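Local coordinates for luciferase-like enzymeAMP-CoA-ligase (Zophobas atratus, PDB 4W8O), which probably activates carboxylic acids with ATP as an AMP/CoA-ligase of the ANL superfamily, resembling beetle luciferase though it comes from a nonluminescent mealworm, at residues Ile5-Phe11 against Val352-Leu358; Phe20-Phe25 against Leu87-Tyr92; Tyr214-Ile219 against Arg292-Thr296. All blocks are in the same frame, centred on the assembly; numbering follows the deposited sequence.

How the contacts relate
Starting at the N terminus, residues 5-11 pair with 352-358 far along the chain, so contact 1 closes a loop of 340 residues and adds the first strand of the chain to the edge of the antiparallel sheet. The other two contacts are nested inside that loop and follow one another in series. Contact 2 comes first, where helix 20-30 packs on helix 85-92 beside the sheet containing strand 96-99; contact 3 then links the approach to strand 218-221 with strand 293-297 through side chains spanning strand 266-268. The three do not touch: nearest atoms lie about 8 Å apart for contacts 1 and 3, and about 12 Å for contacts 2 and 3.

Contact 1. Residues Ile5-Phe11 against Val352-Leu358; sequences ILKGKEF and VSPRTLL
This is an antiparallel edge-strand pairing, continued by a loop packed on a beta turn, where the N-terminal strand 6-7 joins the margin of the five-stranded antiparallel sheet beside strand 357-362. Leu6 faces Leu358 as a hydrogen-bonded pair (CA-CA 5.1 Å), with Leu6 N to Leu358 O and Leu358 N to Leu6 O both 2.9 Å; Lys7 and Leu357 form the next, non-hydrogen-bonded pair (CA-CA 4.7 Å). Gly8 N then donates to Thr356 O at 2.9 Å, and Arg355 N to Lys9 O at 2.8 Å. Ser353-Thr356 make a type II turn: Pro354 (phi -57°) suits its second position, and Arg355 (phi 55°) is left-handed at the third, where glycine or asparagine is more usual. Gly8 CA lies 3.3 Å from Ser353 O, a CA-H...O contact; a beta carbon here would collide with that oxygen, hence the glycine. In this small sheet of the adenylate-forming fold, the strand's side chains alternate between faces: Leu6 (chi1 m) meets Val352, CB to CG2 3.6 Å, and Leu358, CD1 to CD2 4.0 Å, while Lys7, fully extended, lays its CG 3.7 Å from Leu357 CD2. Beyond the strand, Phe11 (chi1 p) receives Arg355 CD over its ring face, 3.4 Å from the centroid, a CH-pi contact, and sets CD2 3.6 Å from Pro354 CB. Arg355 NH1 forms a salt bridge with Glu10 OE2 (3.1 Å), while its NH2 pairs with Asp382. One water accepts from Lys9 N (3.0 Å) and donates to Val352 O (3.1 Å). The Phe11 ring also stacks with Tyr211 of helix 199-211.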
loop_
_atom_site.group_PDB
_atom_site.type_symbol
_atom_site.label_atom_id
_atom_site.label_comp_id
_atom_site.label_asym_id
_atom_site.label_seq_id
_atom_site.Cartn_x
_atom_site.Cartn_y
_atom_site.Cartn_z
ATOM N N ILE A 5 -25.938 2.289 9.689
ATOM C CA ILE A 5 -24.648 1.798 9.248
ATOM C C ILE A 5 -24.438 2.287 7.820
ATOM O O ILE A 5 -25.244 1.990 6.944
ATOM C CB ILE A 5 -24.613 0.255 9.269
ATOM C CG1 ILE A 5 -24.743 -0.258 10.707
ATOM C CG2 ILE A 5 -23.339 -0.264 8.613
ATOM C CD1 ILE A 5 -24.977 -1.751 10.816
ATOM N N LEU A 6 -23.368 3.039 7.591
ATOM C CA LEU A 6 -23.061 3.547 6.255
ATOM C C LEU A 6 -22.559 2.403 5.370
ATOM O O LEU A 6 -21.743 1.587 5.801
ATOM C CB LEU A 6 -22.000 4.641 6.330
ATOM C CG LEU A 6 -22.275 5.829 7.260
ATOM C CD1 LEU A 6 -21.047 6.722 7.356
ATOM C CD2 LEU A 6 -23.489 6.623 6.792
ATOM N N LYS A 7 -23.039 2.356 4.135
ATOM C CA LYS A 7 -22.732 1.263 3.237
ATOM C C LYS A 7 -22.287 1.821 1.907
ATOM O O LYS A 7 -23.011 2.596 1.285
ATOM C CB LYS A 7 -23.961 0.365 3.042
ATOM C CG LYS A 7 -23.701 -0.835 2.135
ATOM C CD LYS A 7 -24.931 -1.703 1.925
ATOM C CE LYS A 7 -24.597 -2.897 1.034
ATOM N NZ LYS A 7 -25.798 -3.457 0.356
ATOM N N GLY A 8 -21.105 1.412 1.457
ATOM C CA GLY A 8 -20.580 1.870 0.174
ATOM C C GLY A 8 -21.296 1.229 -0.997
ATOM O O GLY A 8 -22.062 0.289 -0.822
ATOM N N LYS A 9 -21.032 1.739 -2.198
ATOM C CA LYS A 9 -21.692 1.256 -3.402
ATOM C C LYS A 9 -21.208 -0.146 -3.728
ATOM O O LYS A 9 -20.100 -0.531 -3.350
ATOM C CB LYS A 9 -21.416 2.191 -4.588
ATOM C CG LYS A 9 -20.024 2.030 -5.188
ATOM C CD LYS A 9 -19.776 2.942 -6.382
ATOM C CE LYS A 9 -18.376 2.704 -6.932
ATOM N NZ LYS A 9 -17.958 3.704 -7.947
ATOM N N GLU A 10 -22.029 -0.904 -4.443
ATOM C CA GLU A 10 -21.662 -2.264 -4.823
ATOM C C GLU A 10 -20.740 -2.282 -6.036
ATOM O O GLU A 10 -20.709 -1.339 -6.834
ATOM C CB GLU A 10 -22.911 -3.117 -5.097
ATOM C CG GLU A 10 -23.570 -3.680 -3.840
ATOM C CD GLU A 10 -22.716 -4.718 -3.113
ATOM O OE1 GLU A 10 -23.068 -5.074 -1.971
ATOM O OE2 GLU A 10 -21.698 -5.188 -3.671
ATOM N N PHE A 11 -19.949 -3.350 -6.132
ATOM C CA PHE A 11 -19.260 -3.700 -7.370
ATOM C C PHE A 11 -19.187 -5.212 -7.446
ATOM O O PHE A 11 -19.439 -5.892 -6.461
ATOM C CB PHE A 11 -17.872 -3.037 -7.493
ATOM C CG PHE A 11 -16.842 -3.497 -6.475
ATOM C CD1 PHE A 11 -16.092 -4.646 -6.681
ATOM C CD2 PHE A 11 -16.577 -2.729 -5.339
ATOM C CE1 PHE A 11 -15.132 -5.043 -5.757
ATOM C CE2 PHE A 11 -15.621 -3.118 -4.413
ATOM C CZ PHE A 11 -14.891 -4.276 -4.623
ATOM N N VAL A 352 -17.851 6.582 2.669
ATOM C CA VAL A 352 -17.421 5.181 2.781
ATOM C C VAL A 352 -17.100 4.576 1.417
ATOM O O VAL A 352 -17.775 4.855 0.433
ATOM C CB VAL A 352 -18.481 4.311 3.489
ATOM C CG1 VAL A 352 -18.017 2.866 3.580
ATOM C CG2 VAL A 352 -18.758 4.840 4.892
ATOM N N SER A 353 -16.043 3.770 1.367
ATOM C CA SER A 353 -15.584 3.165 0.119
ATOM C C SER A 353 -16.524 2.035 -0.345
ATOM O O SER A 353 -17.314 1.517 0.449
ATOM C CB SER A 353 -14.146 2.654 0.284
ATOM O OG SER A 353 -14.005 1.948 1.499
ATOM N N PRO A 354 -16.442 1.655 -1.637
ATOM C CA PRO A 354 -17.351 0.616 -2.149
ATOM C C PRO A 354 -17.252 -0.691 -1.370
ATOM O O PRO A 354 -16.175 -1.039 -0.875
ATOM C CB PRO A 354 -16.894 0.410 -3.604
ATOM C CG PRO A 354 -16.141 1.639 -3.959
ATOM C CD PRO A 354 -15.545 2.174 -2.688
ATOM N N ARG A 355 -18.389 -1.375 -1.246
ATOM C CA ARG A 355 -18.480 -2.681 -0.602
ATOM C C ARG A 355 -17.922 -2.696 0.819
ATOM O O ARG A 355 -17.424 -3.718 1.285
ATOM C CB ARG A 355 -17.815 -3.753 -1.482
ATOM C CG ARG A 355 -18.721 -4.231 -2.611
ATOM C CD ARG A 355 -18.082 -5.323 -3.452
ATOM N NE ARG A 355 -17.788 -6.520 -2.686
ATOM C CZ ARG A 355 -18.609 -7.553 -2.517
ATOM N NH1 ARG A 355 -19.826 -7.569 -3.054
ATOM N NH2 ARG A 355 -18.200 -8.585 -1.793
ATOM N N THR A 356 -18.031 -1.557 1.505
ATOM C CA THR A 356 -17.554 -1.390 2.869
ATOM C C THR A 356 -18.710 -0.936 3.763
ATOM O O THR A 356 -19.555 -0.132 3.339
ATOM C CB THR A 356 -16.430 -0.338 2.922
ATOM O OG1 THR A 356 -15.328 -0.771 2.112
ATOM C CG2 THR A 356 -15.950 -0.098 4.348
ATOM N N LEU A 357 -18.752 -1.460 4.991
ATOM C CA LEU A 357 -19.681 -0.976 6.016
ATOM C C LEU A 357 -18.917 -0.168 7.070
ATOM O O LEU A 357 -17.825 -0.564 7.484
ATOM C CB LEU A 357 -20.393 -2.145 6.698
ATOM C CG LEU A 357 -21.159 -3.129 5.813
ATOM C CD1 LEU A 357 -21.614 -4.312 6.654
ATOM C CD2 LEU A 357 -22.341 -2.467 5.129
ATOM N N LEU A 358 -19.497 0.951 7.504
ATOM C CA LEU A 358 -18.904 1.779 8.562
ATOM C C LEU A 358 -19.960 2.201 9.574
ATOM O O LEU A 358 -21.027 2.701 9.201
ATOM C CB LEU A 358 -18.225 3.015 7.962
ATOM C CG LEU A 358 -17.404 3.865 8.939
ATOM C CD1 LEU A 358 -16.238 4.508 8.216
ATOM C CD2 LEU A 358 -18.238 4.934 9.642
HETATM O O HOH W 1 -18.956 3.835 -2.217
#

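Contact 2. Residues Phe20-Phe25 against Leu87-Tyr92; sequences FGEFLF and LIASSY
Both segments are helical, and their axes approach to 7.9 Å with N-to-C directions 122° apart (signed crossing angle -122°). The nearest CA pair is Gly21-Tyr92, only 4.1 Å apart. Gly21 CA touches Ser91 O at 3.2 Å in a CA-H...O contact; a beta carbon on residue 21 would run into this oxygen and into Tyr92 CA, so glycine permits the close crossing. Small Ser91 (chi1 m) suits the same place, with OG 3.4 Å from Phe20 CD2 and CB 4.2 Å from Leu24 CD1. Around this point larger side chains fill the gap between the diverging helices. Leu24 (chi1 m, chi2 t) points toward the other helix and brings CD1 to 4.1 Å from Ile88 CG1. Phe20 (chi1 t) turns its ring edge to Leu87, CE2 to CD2 4.4 Å. Phe25 (chi1 t) presents its edge to the face of Tyr92 (chi1 m) in a T-shaped stack, centroids 5.3 Å apart and planes at 80°. The phenol can stay in this apolar setting because Tyr92 OH is hydrogen-bonded to Ser55 OG. The two helices are thus packed in the interior: helix 48-64 borders Phe25 and Ile88, helix 228-239 meets Leu24, Leu87 and Ile88, and strand 96-99 lies against Leu87 and Ser91.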
loop_
_atom_site.group_PDB
_atom_site.type_symbol
_atom_site.label_atom_id
_atom_site.label_comp_id
_atom_site.label_asym_id
_atom_site.label_seq_id
_atom_site.Cartn_x
_atom_site.Cartn_y
_atom_site.Cartn_z
ATOM N N PHE A 20 -2.471 -13.727 -5.244
ATOM C CA PHE A 20 -1.847 -12.437 -5.532
ATOM C C PHE A 20 -0.793 -12.607 -6.629
ATOM O O PHE A 20 -0.668 -11.753 -7.490
ATOM C CB PHE A 20 -1.232 -11.854 -4.241
ATOM C CG PHE A 20 -0.564 -10.515 -4.416
ATOM C CD1 PHE A 20 -1.203 -9.475 -5.077
ATOM C CD2 PHE A 20 0.699 -10.286 -3.887
ATOM C CE1 PHE A 20 -0.586 -8.245 -5.229
ATOM C CE2 PHE A 20 1.319 -9.057 -4.029
ATOM C CZ PHE A 20 0.676 -8.032 -4.699
ATOM N N GLY A 21 -0.059 -13.719 -6.604
ATOM C CA GLY A 21 0.906 -14.045 -7.657
ATOM C C GLY A 21 0.288 -14.225 -9.037
ATOM O O GLY A 21 0.789 -13.684 -10.021
ATOM N N GLU A 22 -0.791 -14.993 -9.106
ATOM C CA GLU A 22 -1.541 -15.179 -10.355
ATOM C C GLU A 22 -2.078 -13.843 -10.883
ATOM O O GLU A 22 -2.053 -13.578 -12.091
ATOM C CB GLU A 22 -2.701 -16.163 -10.150
ATOM C CG GLU A 22 -2.250 -17.606 -9.949
ATOM C CD GLU A 22 -3.376 -18.540 -9.504
ATOM O OE1 GLU A 22 -4.216 -18.141 -8.663
ATOM O OE2 GLU A 22 -3.424 -19.692 -9.999
ATOM N N PHE A 23 -2.565 -13.009 -9.968
ATOM C CA PHE A 23 -2.991 -11.659 -10.316
ATOM C C PHE A 23 -1.875 -10.897 -11.026
ATOM O O PHE A 23 -2.038 -10.461 -12.157
ATOM C CB PHE A 23 -3.428 -10.904 -9.062
ATOM C CG PHE A 23 -3.675 -9.441 -9.290
ATOM C CD1 PHE A 23 -4.847 -9.006 -9.898
ATOM C CD2 PHE A 23 -2.745 -8.492 -8.874
ATOM C CE1 PHE A 23 -5.080 -7.660 -10.107
ATOM C CE2 PHE A 23 -2.979 -7.142 -9.074
ATOM C CZ PHE A 23 -4.145 -6.729 -9.699
ATOM N N LEU A 24 -0.734 -10.760 -10.364
ATOM C CA LEU A 24 0.370 -9.975 -10.908
ATOM C C LEU A 24 0.835 -10.514 -12.265
ATOM O O LEU A 24 1.115 -9.743 -13.186
ATOM C CB LEU A 24 1.540 -9.956 -9.927
ATOM C CG LEU A 24 1.299 -9.253 -8.588
ATOM C CD1 LEU A 24 2.406 -9.596 -7.608
ATOM C CD2 LEU A 24 1.192 -7.745 -8.756
ATOM N N PHE A 25 0.912 -11.841 -12.364
ATOM C CA PHE A 25 1.320 -12.548 -13.588
ATOM C C PHE A 25 0.362 -12.242 -14.742
ATOM O O PHE A 25 0.788 -11.837 -15.829
ATOM C CB PHE A 25 1.347 -14.058 -13.314
ATOM C CG PHE A 25 2.090 -14.865 -14.346
ATOM C CD1 PHE A 25 3.452 -15.105 -14.209
ATOM C CD2 PHE A 25 1.421 -15.421 -15.426
ATOM C CE1 PHE A 25 4.140 -15.858 -15.152
ATOM C CE2 PHE A 25 2.099 -16.186 -16.361
ATOM C CZ PHE A 25 3.460 -16.407 -16.227
ATOM N N LEU A 87 9.776 -9.590 -4.846
ATOM C CA LEU A 87 8.482 -9.644 -4.170
ATOM C C LEU A 87 7.431 -10.281 -5.081
ATOM O O LEU A 87 6.693 -11.191 -4.665
ATOM C CB LEU A 87 8.053 -8.234 -3.744
ATOM C CG LEU A 87 6.768 -8.157 -2.919
ATOM C CD1 LEU A 87 6.890 -7.089 -1.840
ATOM C CD2 LEU A 87 5.546 -7.890 -3.779
ATOM N N ILE A 88 7.376 -9.798 -6.322
ATOM C CA ILE A 88 6.490 -10.344 -7.356
ATOM C C ILE A 88 6.805 -11.815 -7.579
ATOM O O ILE A 88 5.901 -12.647 -7.651
ATOM C CB ILE A 88 6.663 -9.573 -8.690
ATOM C CG1 ILE A 88 6.101 -8.152 -8.567
ATOM C CG2 ILE A 88 5.987 -10.301 -9.844
ATOM C CD1 ILE A 88 6.693 -7.176 -9.561
ATOM N N ALA A 89 8.101 -12.117 -7.692
ATOM C CA ALA A 89 8.583 -13.480 -7.894
ATOM C C ALA A 89 8.147 -14.403 -6.752
ATOM O O ALA A 89 7.629 -15.506 -6.985
ATOM C CB ALA A 89 10.104 -13.471 -8.021
ATOM N N SER A 90 8.347 -13.940 -5.521
ATOM C CA SER A 90 7.951 -14.692 -4.332
ATOM C C SER A 90 6.442 -14.939 -4.308
ATOM O O SER A 90 5.983 -16.028 -3.945
ATOM C CB SER A 90 8.379 -13.943 -3.068
ATOM O OG SER A 90 9.789 -13.912 -2.950
ATOM N N SER A 91 5.677 -13.923 -4.702
ATOM C CA SER A 91 4.229 -14.052 -4.813
ATOM C C SER A 91 3.804 -15.091 -5.851
ATOM O O SER A 91 2.801 -15.761 -5.652
ATOM C CB SER A 91 3.591 -12.699 -5.118
ATOM O OG SER A 91 3.753 -11.831 -4.010
ATOM N N TYR A 92 4.557 -15.232 -6.942
ATOM C CA TYR A 92 4.281 -16.287 -7.940
ATOM C C TYR A 92 4.300 -17.671 -7.299
ATOM O O TYR A 92 3.550 -18.559 -7.702
ATOM C CB TYR A 92 5.299 -16.298 -9.089
ATOM C CG TYR A 92 5.311 -15.104 -10.025
ATOM C CD1 TYR A 92 4.214 -14.251 -10.145
ATOM C CD2 TYR A 92 6.417 -14.868 -10.847
ATOM C CE1 TYR A 92 4.234 -13.177 -11.022
ATOM C CE2 TYR A 92 6.448 -13.798 -11.729
ATOM C CZ TYR A 92 5.358 -12.951 -11.812
ATOM O OH TYR A 92 5.374 -11.886 -12.682
#

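Contact 3. Residues Tyr214-Ile219 against Arg292-Thr296; sequences YDCRSI and RCLLT
Apolar side chains join the two segments, reaching from the loop before strand 218-221 past the intervening strand 266-268 to strand 293-297 of the nine-stranded sheet. Tyr214 (chi1 p) offers a ring face to Leu295 (chi1 m, chi2 t), whose CD2 lies 3.9 Å from the ring centroid (CH-pi); Leu295 CD1 is 3.7 Å from Tyr214 CE1 and 3.9 Å from Ile219 CD1. Tyr214 CB is 3.9 Å from Cys293 SG, and the closest CA pair is Asp215-Cys293, 6.4 Å. The Asp215-Arg217 bonds lie inside the loop: Asp215 OD1 accepts from Arg217 N (3.1 Å), an Asx turn, and NE (3.0 Å), while OD2 holds NH2 (2.7 Å) in a salt bridge. The aliphatic stem of Arg292 passes these charges, CG 3.8 Å from Asp215 OD2. Tyr214 and Thr296 line a pocket holding a polyether, probably from the crystallisation liquor, though such molecules often mark pockets. Leu295 and Cys293 back Tyr214 with apolar surface, consistent with holding its ring there, while Asp215 O ties the charged turn to Ser266.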
loop_
_atom_site.group_PDB
_atom_site.type_symbol
_atom_site.label_atom_id
_atom_site.label_comp_id
_atom_site.label_asym_id
_atom_site.label_seq_id
_atom_site.Cartn_x
_atom_site.Cartn_y
_atom_site.Cartn_z
ATOM N N TYR A 214 -10.772 6.957 -8.534
ATOM C CA TYR A 214 -9.754 7.972 -8.789
ATOM C C TYR A 214 -8.745 7.543 -9.859
ATOM O O TYR A 214 -8.475 6.359 -10.046
ATOM C CB TYR A 214 -9.059 8.424 -7.491
ATOM C CG TYR A 214 -8.396 7.328 -6.684
ATOM C CD1 TYR A 214 -7.116 6.890 -6.991
ATOM C CD2 TYR A 214 -9.044 6.753 -5.597
ATOM C CE1 TYR A 214 -6.507 5.894 -6.250
ATOM C CE2 TYR A 214 -8.446 5.751 -4.856
ATOM C CZ TYR A 214 -7.177 5.325 -5.188
ATOM O OH TYR A 214 -6.565 4.342 -4.456
ATOM N N ASP A 215 -8.198 8.538 -10.550
ATOM C CA ASP A 215 -7.293 8.347 -11.684
ATOM C C ASP A 215 -5.909 7.894 -11.207
ATOM O O ASP A 215 -5.306 8.555 -10.359
ATOM C CB ASP A 215 -7.187 9.681 -12.439
ATOM C CG ASP A 215 -6.542 9.551 -13.807
ATOM O OD1 ASP A 215 -5.789 8.587 -14.053
ATOM O OD2 ASP A 215 -6.780 10.441 -14.647
ATOM N N CYS A 216 -5.420 6.775 -11.755
ATOM C CA CYS A 216 -4.103 6.210 -11.419
ATOM C C CYS A 216 -3.244 5.920 -12.657
ATOM O O CYS A 216 -2.247 5.202 -12.550
ATOM C CB CYS A 216 -4.262 4.881 -10.666
ATOM S SG CYS A 216 -4.793 5.001 -8.951
ATOM N N ARG A 217 -3.620 6.449 -13.821
ATOM C CA ARG A 217 -2.966 6.060 -15.076
ATOM C C ARG A 217 -1.450 6.277 -15.033
ATOM O O ARG A 217 -0.675 5.461 -15.528
ATOM C CB ARG A 217 -3.572 6.814 -16.256
ATOM C CG ARG A 217 -5.001 6.398 -16.584
ATOM C CD ARG A 217 -5.626 7.335 -17.603
ATOM N NE ARG A 217 -5.723 8.697 -17.079
ATOM C CZ ARG A 217 -5.950 9.782 -17.809
ATOM N NH1 ARG A 217 -6.125 9.694 -19.124
ATOM N NH2 ARG A 217 -6.013 10.968 -17.216
ATOM N N SER A 218 -1.038 7.381 -14.431
ATOM C CA SER A 218 0.365 7.619 -14.153
ATOM C C SER A 218 0.499 8.248 -12.755
ATOM O O SER A 218 0.293 9.457 -12.574
ATOM C CB SER A 218 0.962 8.507 -15.242
ATOM O OG SER A 218 2.371 8.483 -15.155
ATOM N N ILE A 219 0.830 7.411 -11.771
ATOM C CA ILE A 219 0.805 7.820 -10.365
ATOM C C ILE A 219 2.204 7.846 -9.746
ATOM O O ILE A 219 2.953 6.879 -9.842
ATOM C CB ILE A 219 -0.154 6.946 -9.516
ATOM C CG1 ILE A 219 -0.167 7.432 -8.056
ATOM C CG2 ILE A 219 0.217 5.468 -9.584
ATOM C CD1 ILE A 219 -1.287 6.856 -7.213
ATOM N N ARG A 292 -4.429 15.201 -12.640
ATOM C CA ARG A 292 -5.865 15.086 -12.357
ATOM C C ARG A 292 -6.234 14.814 -10.901
ATOM O O ARG A 292 -7.372 15.053 -10.513
ATOM C CB ARG A 292 -6.476 13.979 -13.215
ATOM C CG ARG A 292 -6.376 14.219 -14.711
ATOM C CD ARG A 292 -7.423 15.202 -15.203
ATOM N NE ARG A 292 -7.209 15.520 -16.615
ATOM C CZ ARG A 292 -6.299 16.380 -17.068
ATOM N NH1 ARG A 292 -5.510 17.034 -16.226
ATOM N NH2 ARG A 292 -6.179 16.593 -18.372
ATOM N N CYS A 293 -5.300 14.319 -10.090
ATOM C CA CYS A 293 -5.661 13.806 -8.775
ATOM C C CYS A 293 -4.514 13.825 -7.760
ATOM O O CYS A 293 -3.528 13.113 -7.914
ATOM C CB CYS A 293 -6.189 12.376 -8.936
ATOM S SG CYS A 293 -7.009 11.731 -7.467
ATOM N N LEU A 294 -4.655 14.641 -6.718
ATOM C CA LEU A 294 -3.718 14.635 -5.602
ATOM C C LEU A 294 -4.337 13.839 -4.454
ATOM O O LEU A 294 -5.315 14.273 -3.843
ATOM C CB LEU A 294 -3.382 16.063 -5.150
ATOM C CG LEU A 294 -2.093 16.221 -4.334
ATOM C CD1 LEU A 294 -1.679 17.690 -4.260
ATOM C CD2 LEU A 294 -2.231 15.639 -2.935
ATOM N N LEU A 295 -3.751 12.675 -4.176
ATOM C CA LEU A 295 -4.247 11.758 -3.155
ATOM C C LEU A 295 -3.502 12.001 -1.856
ATOM O O LEU A 295 -2.275 12.104 -1.834
ATOM C CB LEU A 295 -4.057 10.307 -3.611
ATOM C CG LEU A 295 -4.877 9.888 -4.840
ATOM C CD1 LEU A 295 -4.238 8.719 -5.576
ATOM C CD2 LEU A 295 -6.312 9.555 -4.448
ATOM N N THR A 296 -4.232 12.100 -0.761
ATOM C CA THR A 296 -3.591 12.406 0.494
ATOM C C THR A 296 -4.438 11.923 1.649
ATOM O O THR A 296 -5.563 11.469 1.462
ATOM C CB THR A 296 -3.283 13.925 0.593
ATOM O OG1 THR A 296 -2.344 14.163 1.647
ATOM C CG2 THR A 296 -4.565 14.748 0.829
#